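Long-range contacts in xyloglucan-specific endo-beta-1,4-glucanase BoGH9A (PDB 6DHT), which hydrolyses internal beta-1,4-glucosidic linkages in the backbone of xyloglucan, releasing xyloglucan oligosaccharides: residues S264-L269 and T336-E341; L269-V274 and E301-W306; E341-A346 and E360-K365; E348-T353 and F384-P389. All coordinates share one frame; numbering follows the deposited sequence.

Contact 1: S264-L269 and T336-E341; sequences SVTAAL and THADDE. With CA (calcium ion), chain C.
Leu-269 and Glu-341 meet where the start of helix 265-281 packs against the first turn of helix 339-353. Their side chains cross at about a right angle, CB of Leu-269 lying 3.7 Å from CB of Glu-341, and the CD1 branch of the leucine also rests on that glutamate CB. Further apolar contact comes from Val-265 CG1, 4.2 Å from Ala-338 CB, and from the methyl of Thr-266, whose CG2 touches the carboxylate carbon CD of Glu-341 at 4.1 Å. All the residues that touch are buried.

The second segment supplies most of a calcium site. A bend at chi2 (81°) places CD of Glu-341 for bidentate binding of the calcium ion, with OE1 and OE2 each 2.5 Å from it. Asp-340 also grips the ion through both OD1 and OD2, the carbonyl O of His-337 binds at 2.4 Å, and a water joins them. Asp-335 and Gly-376 complete the site, so the ion ties the start of helix 339-353 to the residues before it and to a point well along the chain. Thr-378 N donates to Asp-340 OD2.

The other segment is capped: Ser-264 OG, at the N-cap, accepts from Ala-267 N at 3.0 Å and is also hydrogen-bonded with His-238 ND1.

Around the contact, helix 292-309 packs on Val-265 and Leu-269 through Ala-307, and helix 176-192 reaches Thr-266 through Val-177.

Contact 2: L269-V274 and E301-W306; sequences LDFAAV and EKAYAW
Ala-272 and Ala-303 bring two nearly antiparallel helices together, their CA atoms 5.6 Å apart and the axes of the two short segments approaching to 8.1 Å at 150° between their N-to-C directions. Helices 265-281 and 292-309 follow each other in the chain as a helical hairpin, part of the (alpha/alpha)6 barrel of glycosyl hydrolase family 9.

Small residues permit the close approach. CB of Ala-272 lies 4.1 Å from CB of Ala-303 and also touches Tyr-304, at both its backbone N and its CB. Larger side chains flank this alanine pair. Phe-271, its CG anti to the backbone N (chi1 176°), brings the CD1 corner of its ring to 3.5 Å from Ala-303 CB, with CE1 slightly farther off.

The side chains that meet are apolar at their points of contact, and all are buried. The Tyr-304 ring also packs edge-to-face with Tyr-358, and Gln-229, from a loop, touches both Phe-271 and Ala-303. Leu-269 and Tyr-304 meet at an oblique angle, the CD2 branch of the leucine lying beside ring atoms CD2 and CE2 of the tyrosine and coming within 3.8 Å of Tyr-304 CD2.

Contact 3: E341-A346 and E360-K365; sequences EFFWAA and EEAIKK. With CA (calcium ion), chain C.
Phe-343 and Ala-346 pack on Ala-362 in a tight helical hairpin, where helices 339-353 and 356-364 run nearly antiparallel (148°), just beyond the calcium ligand Glu-341; the axes of the two short segments approach to 8.0 Å. CG of Phe-343 is anti to its backbone N (chi1 175°) and lies 4.0 Å from Lys-365 O. The C-H edge of the ring meets Ala-362 O, which lies in the ring plane close to both CD1 (3.2 Å) and CE1 of Phe-343. An alanine in place of Phe-343 would probably open a gap beside Ala-362 and leave its carbonyl oxygen without this ring edge. Ala-346 CB fits against the opposing backbone, 3.6 Å from Ala-362 N, and touches Glu-361 CB at 3.8 Å. Tyr-304 of helix 292-309 packs on both Phe-342 and Ala-346. Just past its helix, Lys-365 lies side by side with Phe-342 in a cation-pi interaction, NZ over one face of the ring, 4.3 Å from its centroid and 27° off the normal.

Contact 4: E348-T353 and F384-P389; sequences ELYFST and FAWLQP
Phe-351 drives the edge of its ring into one face of Trp-386, its CZ sitting 3.5 Å above the indole plane and over its centre. This is a T-shaped (edge-to-face) pair: the Phe-351 ring and the six-membered ring of Trp-386 have centroids 4.9 Å apart and planes at 72°. CG of Trp-386, anti to the carbonyl carbon (chi1 -79°), lies 4.0 Å from Phe-351 CZ. Tyr-350 CD2 lies over one face of the Phe-351 ring, near the rim. Tyr-350 reaches the far end of the indole as well, CE2 to Trp-386 CH2 at 3.7 Å, with the two planes oblique at 32°. The three rings form an aromatic cluster. Beside it, Phe-351 CE2 packs on Ala-385 CB at 4.1 Å, and Glu-348 OE2 lies 4.2 Å from Ala-385 CB.

An alanine in place of Trp-386 would probably leave the Phe-351 edge without its face, open a gap by Tyr-350 and deprive Ser-347 OG of its bond from the indole NE1.

The cluster joins the C-terminal half of helix 339-353 to the end of helix 379-386. Helix 265-281 borders it through Arg-280, which salt-bridges Glu-348; helix 395-416 borders it through Asp-397, hydrogen-bonded to Tyr-350 OH and touching Trp-386.

How the contacts relate
Helix 339-353 carries three of the four contacts: contact 1 on its first turn, contact 3 just beyond, and contact 4 at its C-terminal end. Contacts 1 and 3 share Glu-341 and with it the calcium ion, whereas contact 4 has its centre about 18 Å from that of contact 1. Contact 2 is nested within the chain loop closed by contact 1 and shares Leu-269 with it; Leu-269 CD1 in turn lies 3.6 Å from Phe-342 CD2 of contact 3. Tyr-304 joins contact 2 to contact 4 through its CB, 3.7 Å from Leu-349 CD1. Phe-343 CZ approaches Trp-386 CD1 to 3.9 Å, linking contacts 3 and 4. All four lie away from the predicted catalytic residues.

Contact 1: S264-L269 and T336-E341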
loop_
_atom_site.group_PDB
_atom_site.type_symbol
_atom_site.label_atom_id
_atom_site.label_comp_id
_atom_site.label_asym_id
_atom_site.label_seq_id
_atom_site.Cartn_x
_atom_site.Cartn_y
_atom_site.Cartn_z
ATOM N N SER A 264 18.869 -13.447 -0.656
ATOM C CA SER A 264 17.738 -14.346 -0.411
ATOM C C SER A 264 16.986 -14.614 -1.710
ATOM O O SER A 264 17.040 -13.817 -2.640
ATOM C CB SER A 264 16.786 -13.767 0.622
ATOM O OG SER A 264 16.131 -12.621 0.098
ATOM N N VAL A 265 16.296 -15.746 -1.754
ATOM C CA VAL A 265 15.572 -16.148 -2.949
ATOM C C VAL A 265 14.392 -15.206 -3.174
ATOM O O VAL A 265 14.103 -14.840 -4.314
ATOM C CB VAL A 265 15.106 -17.621 -2.850
ATOM C CG1 VAL A 265 14.130 -17.835 -1.712
ATOM C CG2 VAL A 265 14.545 -18.092 -4.158
ATOM N N THR A 266 13.762 -14.775 -2.086
ATOM C CA THR A 266 12.612 -13.873 -2.191
ATOM C C THR A 266 13.050 -12.470 -2.637
ATOM O O THR A 266 12.398 -11.839 -3.462
ATOM C CB THR A 266 11.855 -13.817 -0.878
ATOM O OG1 THR A 266 12.793 -13.648 0.191
ATOM C CG2 THR A 266 11.081 -15.096 -0.671
ATOM N N ALA A 267 14.167 -11.978 -2.126
ATOM C CA ALA A 267 14.707 -10.720 -2.637
ATOM C C ALA A 267 14.991 -10.789 -4.128
ATOM O O ALA A 267 14.659 -9.873 -4.893
ATOM C CB ALA A 267 15.961 -10.315 -1.869
ATOM N N ALA A 268 15.643 -11.870 -4.546
ATOM C CA ALA A 268 15.977 -12.038 -5.935
ATOM C C ALA A 268 14.725 -12.069 -6.808
ATOM O O ALA A 268 14.698 -11.455 -7.862
ATOM C CB ALA A 268 16.787 -13.306 -6.131
ATOM N N LEU A 269 13.711 -12.793 -6.350
ATOM C CA LEU A 269 12.486 -12.922 -7.140
ATOM C C LEU A 269 11.634 -11.643 -7.160
ATOM O O LEU A 269 11.119 -11.270 -8.207
ATOM C CB LEU A 269 11.665 -14.107 -6.667
ATOM C CG LEU A 269 12.325 -15.451 -6.988
ATOM C CD1 LEU A 269 11.625 -16.544 -6.264
ATOM C CD2 LEU A 269 12.306 -15.707 -8.479
ATOM N N THR A 336 9.433 -18.799 4.105
ATOM C CA THR A 336 9.911 -20.103 3.628
ATOM C C THR A 336 9.059 -20.658 2.490
ATOM O O THR A 336 9.200 -21.821 2.106
ATOM C CB THR A 336 9.953 -21.145 4.766
ATOM O OG1 THR A 336 8.655 -21.275 5.357
ATOM C CG2 THR A 336 10.949 -20.730 5.819
ATOM N N HIS A 337 8.190 -19.812 1.942
ATOM C CA HIS A 337 7.302 -20.193 0.845
ATOM C C HIS A 337 7.520 -19.235 -0.317
ATOM O O HIS A 337 6.947 -18.145 -0.352
ATOM C CB HIS A 337 5.840 -20.178 1.289
ATOM C CG HIS A 337 5.513 -21.181 2.351
ATOM N ND1 HIS A 337 5.607 -20.898 3.697
ATOM C CD2 HIS A 337 5.086 -22.463 2.266
ATOM C CE1 HIS A 337 5.253 -21.964 4.396
ATOM N NE2 HIS A 337 4.934 -22.927 3.551
ATOM N N ALA A 338 8.342 -19.655 -1.268
ATOM C CA ALA A 338 8.730 -18.815 -2.395
ATOM C C ALA A 338 7.940 -19.095 -3.687
ATOM O O ALA A 338 8.214 -18.491 -4.731
ATOM C CB ALA A 338 10.221 -18.956 -2.648
ATOM N N ASP A 339 6.973 -20.004 -3.637
ATOM C CA ASP A 339 6.237 -20.349 -4.863
ATOM C C ASP A 339 5.566 -19.121 -5.471
ATOM O O ASP A 339 5.565 -18.947 -6.699
ATOM C CB ASP A 339 5.158 -21.409 -4.601
ATOM C CG ASP A 339 5.724 -22.825 -4.487
ATOM O OD1 ASP A 339 6.931 -23.023 -4.736
ATOM O OD2 ASP A 339 4.940 -23.744 -4.164
ATOM N N ASP A 340 4.994 -18.279 -4.611
ATOM C CA ASP A 340 4.257 -17.105 -5.097
ATOM C C ASP A 340 5.170 -16.067 -5.737
ATOM O O ASP A 340 4.798 -15.423 -6.726
ATOM C CB ASP A 340 3.412 -16.473 -3.986
ATOM C CG ASP A 340 4.192 -16.231 -2.699
ATOM O OD1 ASP A 340 4.543 -17.214 -2.005
ATOM O OD2 ASP A 340 4.435 -15.054 -2.344
ATOM N N GLU A 341 6.382 -15.916 -5.208
ATOM C CA GLU A 341 7.360 -15.013 -5.789
ATOM C C GLU A 341 7.859 -15.593 -7.132
ATOM O O GLU A 341 8.075 -14.859 -8.088
ATOM C CB GLU A 341 8.522 -14.754 -4.808
ATOM C CG GLU A 341 8.163 -13.872 -3.584
ATOM C CD GLU A 341 7.475 -14.616 -2.454
ATOM O OE1 GLU A 341 7.308 -15.854 -2.536
ATOM O OE2 GLU A 341 7.078 -13.960 -1.459
HETATM CA CA CA C . 5.928 -15.939 -0.447
HETATM O O HOH W 1 4.715 -17.039 1.394
#

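Contact 2: L269-V274 and E301-W306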
loop_
_atom_site.group_PDB
_atom_site.type_symbol
_atom_site.label_atom_id
_atom_site.label_comp_id
_atom_site.label_asym_id
_atom_site.label_seq_id
_atom_site.Cartn_x
_atom_site.Cartn_y
_atom_site.Cartn_z
ATOM N N LEU A 269 13.711 -12.793 -6.350
ATOM C CA LEU A 269 12.486 -12.922 -7.140
ATOM C C LEU A 269 11.634 -11.643 -7.160
ATOM O O LEU A 269 11.119 -11.270 -8.207
ATOM C CB LEU A 269 11.665 -14.107 -6.667
ATOM C CG LEU A 269 12.325 -15.451 -6.988
ATOM C CD1 LEU A 269 11.625 -16.544 -6.264
ATOM C CD2 LEU A 269 12.306 -15.707 -8.479
ATOM N N ASP A 270 11.478 -10.984 -6.014
ATOM C CA ASP A 270 10.708 -9.732 -6.005
ATOM C C ASP A 270 11.450 -8.670 -6.829
ATOM O O ASP A 270 10.842 -7.893 -7.566
ATOM C CB ASP A 270 10.500 -9.246 -4.592
ATOM C CG ASP A 270 9.521 -10.102 -3.819
ATOM O OD1 ASP A 270 8.677 -10.765 -4.452
ATOM O OD2 ASP A 270 9.591 -10.143 -2.562
ATOM N N PHE A 271 12.787 -8.667 -6.767
ATOM C CA PHE A 271 13.600 -7.842 -7.648
ATOM C C PHE A 271 13.346 -8.194 -9.133
ATOM O O PHE A 271 13.134 -7.316 -9.976
ATOM C CB PHE A 271 15.095 -8.048 -7.288
ATOM C CG PHE A 271 16.073 -7.329 -8.171
ATOM C CD1 PHE A 271 16.398 -7.861 -9.389
ATOM C CD2 PHE A 271 16.710 -6.173 -7.768
ATOM C CE1 PHE A 271 17.326 -7.254 -10.216
ATOM C CE2 PHE A 271 17.635 -5.541 -8.583
ATOM C CZ PHE A 271 17.959 -6.088 -9.818
ATOM N N ALA A 272 13.372 -9.487 -9.452
ATOM C CA ALA A 272 13.188 -9.917 -10.832
ATOM C C ALA A 272 11.816 -9.505 -11.350
ATOM O O ALA A 272 11.698 -8.978 -12.442
ATOM C CB ALA A 272 13.383 -11.410 -10.944
ATOM N N ALA A 273 10.791 -9.721 -10.535
ATOM C CA ALA A 273 9.419 -9.423 -10.952
ATOM C C ALA A 273 9.257 -7.935 -11.208
ATOM O O ALA A 273 8.737 -7.527 -12.234
ATOM C CB ALA A 273 8.450 -9.888 -9.904
ATOM N N VAL A 274 9.677 -7.111 -10.250
ATOM C CA VAL A 274 9.471 -5.678 -10.383
ATOM C C VAL A 274 10.352 -5.073 -11.462
ATOM O O VAL A 274 9.969 -4.129 -12.125
ATOM C CB VAL A 274 9.604 -4.972 -9.018
ATOM C CG1 VAL A 274 11.038 -4.734 -8.623
ATOM C CG2 VAL A 274 8.831 -3.658 -9.008
ATOM N N GLU A 301 16.526 -10.948 -15.433
ATOM C CA GLU A 301 16.800 -12.298 -15.912
ATOM C C GLU A 301 17.961 -12.907 -15.121
ATOM O O GLU A 301 17.900 -14.064 -14.721
ATOM C CB GLU A 301 17.051 -12.296 -17.432
ATOM C CG GLU A 301 15.799 -11.890 -18.234
ATOM C CD GLU A 301 15.820 -12.298 -19.695
ATOM O OE1 GLU A 301 16.149 -11.448 -20.544
ATOM O OE2 GLU A 301 15.467 -13.460 -19.992
ATOM N N LYS A 302 18.955 -12.087 -14.792
ATOM C CA LYS A 302 20.065 -12.557 -13.966
ATOM C C LYS A 302 19.598 -12.886 -12.537
ATOM O O LYS A 302 20.034 -13.859 -11.936
ATOM C CB LYS A 302 21.197 -11.522 -13.918
ATOM C CG LYS A 302 22.040 -11.432 -15.189
ATOM C CD LYS A 302 23.389 -10.763 -14.938
ATOM C CE LYS A 302 24.330 -11.662 -14.118
ATOM N NZ LYS A 302 25.642 -11.010 -13.823
ATOM N N ALA A 303 18.699 -12.080 -11.976
ATOM C CA ALA A 303 18.201 -12.370 -10.641
ATOM C C ALA A 303 17.351 -13.634 -10.605
ATOM O O ALA A 303 17.433 -14.426 -9.676
ATOM C CB ALA A 303 17.387 -11.182 -10.104
ATOM N N TYR A 304 16.508 -13.820 -11.619
ATOM C CA TYR A 304 15.688 -15.007 -11.666
ATOM C C TYR A 304 16.579 -16.256 -11.788
ATOM O O TYR A 304 16.344 -17.262 -11.115
ATOM C CB TYR A 304 14.703 -14.897 -12.840
ATOM C CG TYR A 304 13.691 -16.005 -12.883
ATOM C CD1 TYR A 304 13.945 -17.172 -13.588
ATOM C CD2 TYR A 304 12.467 -15.881 -12.237
ATOM C CE1 TYR A 304 13.033 -18.189 -13.624
ATOM C CE2 TYR A 304 11.542 -16.898 -12.270
ATOM C CZ TYR A 304 11.831 -18.050 -12.972
ATOM O OH TYR A 304 10.918 -19.070 -13.010
ATOM N N ALA A 305 17.594 -16.158 -12.635
ATOM C CA ALA A 305 18.569 -17.238 -12.780
ATOM C C ALA A 305 19.187 -17.603 -11.427
ATOM O O ALA A 305 19.267 -18.783 -11.071
ATOM C CB ALA A 305 19.632 -16.843 -13.768
ATOM N N TRP A 306 19.604 -16.598 -10.661
ATOM C CA TRP A 306 20.165 -16.860 -9.342
ATOM C C TRP A 306 19.160 -17.596 -8.475
ATOM O O TRP A 306 19.496 -18.564 -7.810
ATOM C CB TRP A 306 20.619 -15.563 -8.664
ATOM C CG TRP A 306 21.352 -15.767 -7.355
ATOM C CD1 TRP A 306 22.711 -15.761 -7.161
ATOM C CD2 TRP A 306 20.770 -16.005 -6.070
ATOM N NE1 TRP A 306 22.995 -15.970 -5.840
ATOM C CE2 TRP A 306 21.826 -16.129 -5.146
ATOM C CE3 TRP A 306 19.458 -16.132 -5.611
ATOM C CZ2 TRP A 306 21.606 -16.372 -3.795
ATOM C CZ3 TRP A 306 19.242 -16.368 -4.286
ATOM C CH2 TRP A 306 20.310 -16.486 -3.381
#

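Contact 3: E341-A346 and E360-K365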
loop_
_atom_site.group_PDB
_atom_site.type_symbol
_atom_site.label_atom_id
_atom_site.label_comp_id
_atom_site.label_asym_id
_atom_site.label_seq_id
_atom_site.Cartn_x
_atom_site.Cartn_y
_atom_site.Cartn_z
ATOM N N GLU A 341 6.382 -15.916 -5.208
ATOM C CA GLU A 341 7.360 -15.013 -5.789
ATOM C C GLU A 341 7.859 -15.593 -7.132
ATOM O O GLU A 341 8.075 -14.859 -8.088
ATOM C CB GLU A 341 8.522 -14.754 -4.808
ATOM C CG GLU A 341 8.163 -13.872 -3.584
ATOM C CD GLU A 341 7.475 -14.616 -2.454
ATOM O OE1 GLU A 341 7.308 -15.854 -2.536
ATOM O OE2 GLU A 341 7.078 -13.960 -1.459
ATOM N N PHE A 342 8.057 -16.911 -7.196
ATOM C CA PHE A 342 8.387 -17.543 -8.471
ATOM C C PHE A 342 7.255 -17.297 -9.485
ATOM O O PHE A 342 7.507 -16.934 -10.633
ATOM C CB PHE A 342 8.643 -19.052 -8.289
ATOM C CG PHE A 342 10.081 -19.403 -7.960
ATOM C CD1 PHE A 342 11.070 -19.230 -8.903
ATOM C CD2 PHE A 342 10.415 -19.895 -6.722
ATOM C CE1 PHE A 342 12.382 -19.552 -8.624
ATOM C CE2 PHE A 342 11.738 -20.230 -6.432
ATOM C CZ PHE A 342 12.715 -20.045 -7.396
ATOM N N PHE A 343 6.008 -17.421 -9.030
ATOM C CA PHE A 343 4.869 -17.213 -9.933
ATOM C C PHE A 343 4.828 -15.795 -10.460
ATOM O O PHE A 343 4.671 -15.555 -11.661
ATOM C CB PHE A 343 3.556 -17.535 -9.240
ATOM C CG PHE A 343 2.349 -17.231 -10.068
ATOM C CD1 PHE A 343 2.049 -18.027 -11.150
ATOM C CD2 PHE A 343 1.501 -16.173 -9.763
ATOM C CE1 PHE A 343 0.945 -17.781 -11.920
ATOM C CE2 PHE A 343 0.395 -15.923 -10.535
ATOM C CZ PHE A 343 0.109 -16.729 -11.618
ATOM N N TRP A 344 4.967 -14.835 -9.553
ATOM C CA TRP A 344 4.919 -13.430 -9.957
ATOM C C TRP A 344 6.090 -13.090 -10.894
ATOM O O TRP A 344 5.892 -12.530 -11.983
ATOM C CB TRP A 344 4.849 -12.501 -8.719
ATOM C CG TRP A 344 4.873 -11.056 -9.078
ATOM C CD1 TRP A 344 4.313 -10.472 -10.169
ATOM C CD2 TRP A 344 5.549 -10.008 -8.367
ATOM N NE1 TRP A 344 4.593 -9.122 -10.197
ATOM C CE2 TRP A 344 5.328 -8.808 -9.084
ATOM C CE3 TRP A 344 6.287 -9.960 -7.180
ATOM C CZ2 TRP A 344 5.857 -7.585 -8.679
ATOM C CZ3 TRP A 344 6.807 -8.729 -6.772
ATOM C CH2 TRP A 344 6.579 -7.563 -7.524
ATOM N N ALA A 345 7.304 -13.470 -10.506
ATOM C CA ALA A 345 8.455 -13.215 -11.355
ATOM C C ALA A 345 8.390 -13.878 -12.735
ATOM O O ALA A 345 8.665 -13.243 -13.727
ATOM C CB ALA A 345 9.752 -13.637 -10.651
ATOM N N ALA A 346 8.029 -15.158 -12.765
ATOM C CA ALA A 346 7.962 -15.865 -14.044
ATOM C C ALA A 346 6.891 -15.218 -14.908
ATOM O O ALA A 346 7.088 -15.063 -16.115
ATOM C CB ALA A 346 7.675 -17.324 -13.810
ATOM N N GLU A 360 6.098 -21.532 -18.619
ATOM C CA GLU A 360 5.979 -22.844 -18.016
ATOM C C GLU A 360 6.241 -22.769 -16.525
ATOM O O GLU A 360 5.587 -23.456 -15.758
ATOM C CB GLU A 360 6.945 -23.825 -18.700
ATOM C CG GLU A 360 7.116 -25.185 -18.023
ATOM C CD GLU A 360 5.845 -26.017 -17.992
ATOM O OE1 GLU A 360 4.902 -25.716 -18.752
ATOM O OE2 GLU A 360 5.789 -26.983 -17.201
ATOM N N GLU A 361 7.184 -21.923 -16.120
ATOM C CA GLU A 361 7.449 -21.739 -14.691
ATOM C C GLU A 361 6.250 -21.117 -13.975
ATOM O O GLU A 361 5.906 -21.535 -12.876
ATOM C CB GLU A 361 8.708 -20.899 -14.479
ATOM C CG GLU A 361 9.997 -21.493 -15.092
ATOM C CD GLU A 361 10.306 -22.908 -14.607
ATOM O OE1 GLU A 361 10.545 -23.081 -13.391
ATOM O OE2 GLU A 361 10.306 -23.844 -15.443
ATOM N N ALA A 362 5.605 -20.137 -14.601
ATOM C CA ALA A 362 4.386 -19.556 -14.031
ATOM C C ALA A 362 3.278 -20.579 -13.873
ATOM O O ALA A 362 2.611 -20.634 -12.842
ATOM C CB ALA A 362 3.897 -18.406 -14.871
ATOM N N ILE A 363 3.054 -21.377 -14.909
ATOM C CA ILE A 363 1.999 -22.379 -14.868
ATOM C C ILE A 363 2.262 -23.419 -13.779
ATOM O O ILE A 363 1.332 -23.808 -13.060
ATOM C CB ILE A 363 1.854 -23.087 -16.245
ATOM C CG1 ILE A 363 1.494 -22.081 -17.331
ATOM C CG2 ILE A 363 0.821 -24.193 -16.190
ATOM C CD1 ILE A 363 0.197 -21.351 -17.129
ATOM N N LYS A 364 3.517 -23.863 -13.658
ATOM C CA LYS A 364 3.901 -24.836 -12.635
ATOM C C LYS A 364 3.599 -24.316 -11.235
ATOM O O LYS A 364 3.178 -25.073 -10.367
ATOM C CB LYS A 364 5.388 -25.182 -12.728
ATOM C CG LYS A 364 5.765 -26.139 -13.854
ATOM C CD LYS A 364 7.186 -26.677 -13.672
ATOM C CE LYS A 364 7.563 -27.637 -14.790
ATOM N NZ LYS A 364 8.818 -28.388 -14.506
ATOM N N LYS A 365 3.809 -23.020 -11.027
ATOM C CA LYS A 365 3.676 -22.426 -9.695
ATOM C C LYS A 365 2.339 -21.716 -9.499
ATOM O O LYS A 365 2.197 -20.913 -8.580
ATOM C CB LYS A 365 4.813 -21.435 -9.464
ATOM C CG LYS A 365 6.195 -22.061 -9.521
ATOM C CD LYS A 365 6.482 -22.846 -8.247
ATOM C CE LYS A 365 7.693 -23.752 -8.378
ATOM N NZ LYS A 365 8.871 -23.012 -8.861
HETATM CA CA CA C . 5.928 -15.939 -0.447
HETATM O O HOH W 1 4.715 -17.039 1.394
#

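Contact 4: E348-T353 and F384-P389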
loop_
_atom_site.group_PDB
_atom_site.type_symbol
_atom_site.label_atom_id
_atom_site.label_comp_id
_atom_site.label_asym_id
_atom_site.label_seq_id
_atom_site.Cartn_x
_atom_site.Cartn_y
_atom_site.Cartn_z
ATOM N N GLU A 348 5.817 -12.014 -14.883
ATOM C CA GLU A 348 6.322 -10.768 -15.411
ATOM C C GLU A 348 7.346 -11.008 -16.511
ATOM O O GLU A 348 7.364 -10.283 -17.479
ATOM C CB GLU A 348 6.924 -9.909 -14.285
ATOM C CG GLU A 348 5.945 -9.448 -13.218
ATOM C CD GLU A 348 4.976 -8.352 -13.701
ATOM O OE1 GLU A 348 4.997 -7.935 -14.896
ATOM O OE2 GLU A 348 4.168 -7.897 -12.852
ATOM N N LEU A 349 8.244 -11.969 -16.297
ATOM C CA LEU A 349 9.256 -12.246 -17.308
ATOM C C LEU A 349 8.637 -12.781 -18.594
ATOM O O LEU A 349 9.059 -12.413 -19.674
ATOM C CB LEU A 349 10.326 -13.192 -16.761
ATOM C CG LEU A 349 11.358 -12.424 -15.913
ATOM C CD1 LEU A 349 12.118 -13.336 -14.972
ATOM C CD2 LEU A 349 12.308 -11.590 -16.778
ATOM N N TYR A 350 7.609 -13.606 -18.465
ATOM C CA TYR A 350 6.870 -14.041 -19.647
ATOM C C TYR A 350 6.271 -12.853 -20.405
ATOM O O TYR A 350 6.364 -12.775 -21.638
ATOM C CB TYR A 350 5.770 -15.018 -19.270
ATOM C CG TYR A 350 4.912 -15.511 -20.432
ATOM C CD1 TYR A 350 5.494 -15.988 -21.606
ATOM C CD2 TYR A 350 3.527 -15.533 -20.342
ATOM C CE1 TYR A 350 4.714 -16.458 -22.660
ATOM C CE2 TYR A 350 2.749 -16.018 -21.377
ATOM C CZ TYR A 350 3.348 -16.472 -22.536
ATOM O OH TYR A 350 2.570 -16.950 -23.574
ATOM N N PHE A 351 5.630 -11.925 -19.700
ATOM C CA PHE A 351 4.998 -10.807 -20.398
ATOM C C PHE A 351 6.004 -9.812 -20.962
ATOM O O PHE A 351 5.759 -9.205 -22.000
ATOM C CB PHE A 351 3.944 -10.128 -19.508
ATOM C CG PHE A 351 2.752 -11.017 -19.249
ATOM C CD1 PHE A 351 2.032 -11.556 -20.317
ATOM C CD2 PHE A 351 2.375 -11.347 -17.968
ATOM C CE1 PHE A 351 0.977 -12.400 -20.095
ATOM C CE2 PHE A 351 1.308 -12.191 -17.736
ATOM C CZ PHE A 351 0.600 -12.713 -18.803
ATOM N N SER A 352 7.168 -9.695 -20.337
ATOM C CA SER A 352 8.193 -8.803 -20.866
ATOM C C SER A 352 9.057 -9.395 -21.996
ATOM O O SER A 352 9.561 -8.639 -22.810
ATOM C CB SER A 352 9.114 -8.332 -19.758
ATOM O OG SER A 352 8.355 -7.606 -18.785
ATOM N N THR A 353 9.215 -10.716 -22.031
ATOM C CA THR A 353 10.101 -11.346 -23.021
ATOM C C THR A 353 9.356 -12.198 -24.031
ATOM O O THR A 353 9.882 -12.462 -25.116
ATOM C CB THR A 353 11.172 -12.257 -22.369
ATOM O OG1 THR A 353 10.574 -13.453 -21.856
ATOM C CG2 THR A 353 11.945 -11.524 -21.286
ATOM N N PHE A 384 -2.836 -10.320 -11.291
ATOM C CA PHE A 384 -3.220 -9.063 -11.906
ATOM C C PHE A 384 -2.584 -8.922 -13.296
ATOM O O PHE A 384 -3.212 -8.405 -14.230
ATOM C CB PHE A 384 -2.821 -7.841 -11.046
ATOM C CG PHE A 384 -3.451 -7.764 -9.662
ATOM C CD1 PHE A 384 -4.628 -8.402 -9.330
ATOM C CD2 PHE A 384 -2.791 -7.047 -8.673
ATOM C CE1 PHE A 384 -5.137 -8.291 -8.041
ATOM C CE2 PHE A 384 -3.310 -6.924 -7.403
ATOM C CZ PHE A 384 -4.476 -7.548 -7.092
ATOM N N ALA A 385 -1.346 -9.395 -13.421
ATOM C CA ALA A 385 -0.636 -9.335 -14.695
ATOM C C ALA A 385 -1.344 -10.182 -15.761
ATOM O O ALA A 385 -1.601 -9.713 -16.858
ATOM C CB ALA A 385 0.785 -9.785 -14.507
ATOM N N TRP A 386 -1.701 -11.413 -15.408
ATOM C CA TRP A 386 -2.465 -12.277 -16.319
ATOM C C TRP A 386 -3.835 -11.710 -16.716
ATOM O O TRP A 386 -4.313 -11.979 -17.820
ATOM C CB TRP A 386 -2.639 -13.668 -15.690
ATOM C CG TRP A 386 -1.404 -14.505 -15.823
ATOM C CD1 TRP A 386 -0.431 -14.673 -14.910
ATOM C CD2 TRP A 386 -1.034 -15.300 -16.958
ATOM N NE1 TRP A 386 0.558 -15.500 -15.402
ATOM C CE2 TRP A 386 0.184 -15.916 -16.655
ATOM C CE3 TRP A 386 -1.630 -15.548 -18.206
ATOM C CZ2 TRP A 386 0.842 -16.748 -17.562
ATOM C CZ3 TRP A 386 -0.987 -16.385 -19.094
ATOM C CH2 TRP A 386 0.234 -16.976 -18.770
ATOM N N LEU A 387 -4.461 -10.925 -15.837
ATOM C CA LEU A 387 -5.808 -10.400 -16.076
ATOM C C LEU A 387 -5.804 -9.050 -16.793
ATOM O O LEU A 387 -6.861 -8.512 -17.104
ATOM C CB LEU A 387 -6.563 -10.253 -14.756
ATOM C CG LEU A 387 -6.868 -11.537 -14.002
ATOM C CD1 LEU A 387 -7.544 -11.168 -12.693
ATOM C CD2 LEU A 387 -7.718 -12.508 -14.786
ATOM N N GLN A 388 -4.629 -8.510 -17.078
ATOM C CA GLN A 388 -4.508 -7.206 -17.723
ATOM C C GLN A 388 -5.144 -7.178 -19.110
ATOM O O GLN A 388 -4.848 -8.032 -19.947
ATOM C CB GLN A 388 -3.028 -6.845 -17.848
ATOM C CG GLN A 388 -2.722 -5.402 -17.555
ATOM C CD GLN A 388 -1.234 -5.158 -17.399
ATOM O OE1 GLN A 388 -0.617 -5.526 -16.380
ATOM N NE2 GLN A 388 -0.642 -4.541 -18.411
ATOM N N PRO A 389 -5.992 -6.173 -19.376
ATOM C CA PRO A 389 -6.622 -6.072 -20.701
ATOM C C PRO A 389 -5.683 -5.576 -21.795
ATOM O O PRO A 389 -4.549 -5.158 -21.528
ATOM C CB PRO A 389 -7.759 -5.075 -20.468
ATOM C CG PRO A 389 -7.321 -4.255 -19.317
ATOM C CD PRO A 389 -6.499 -5.152 -18.444
#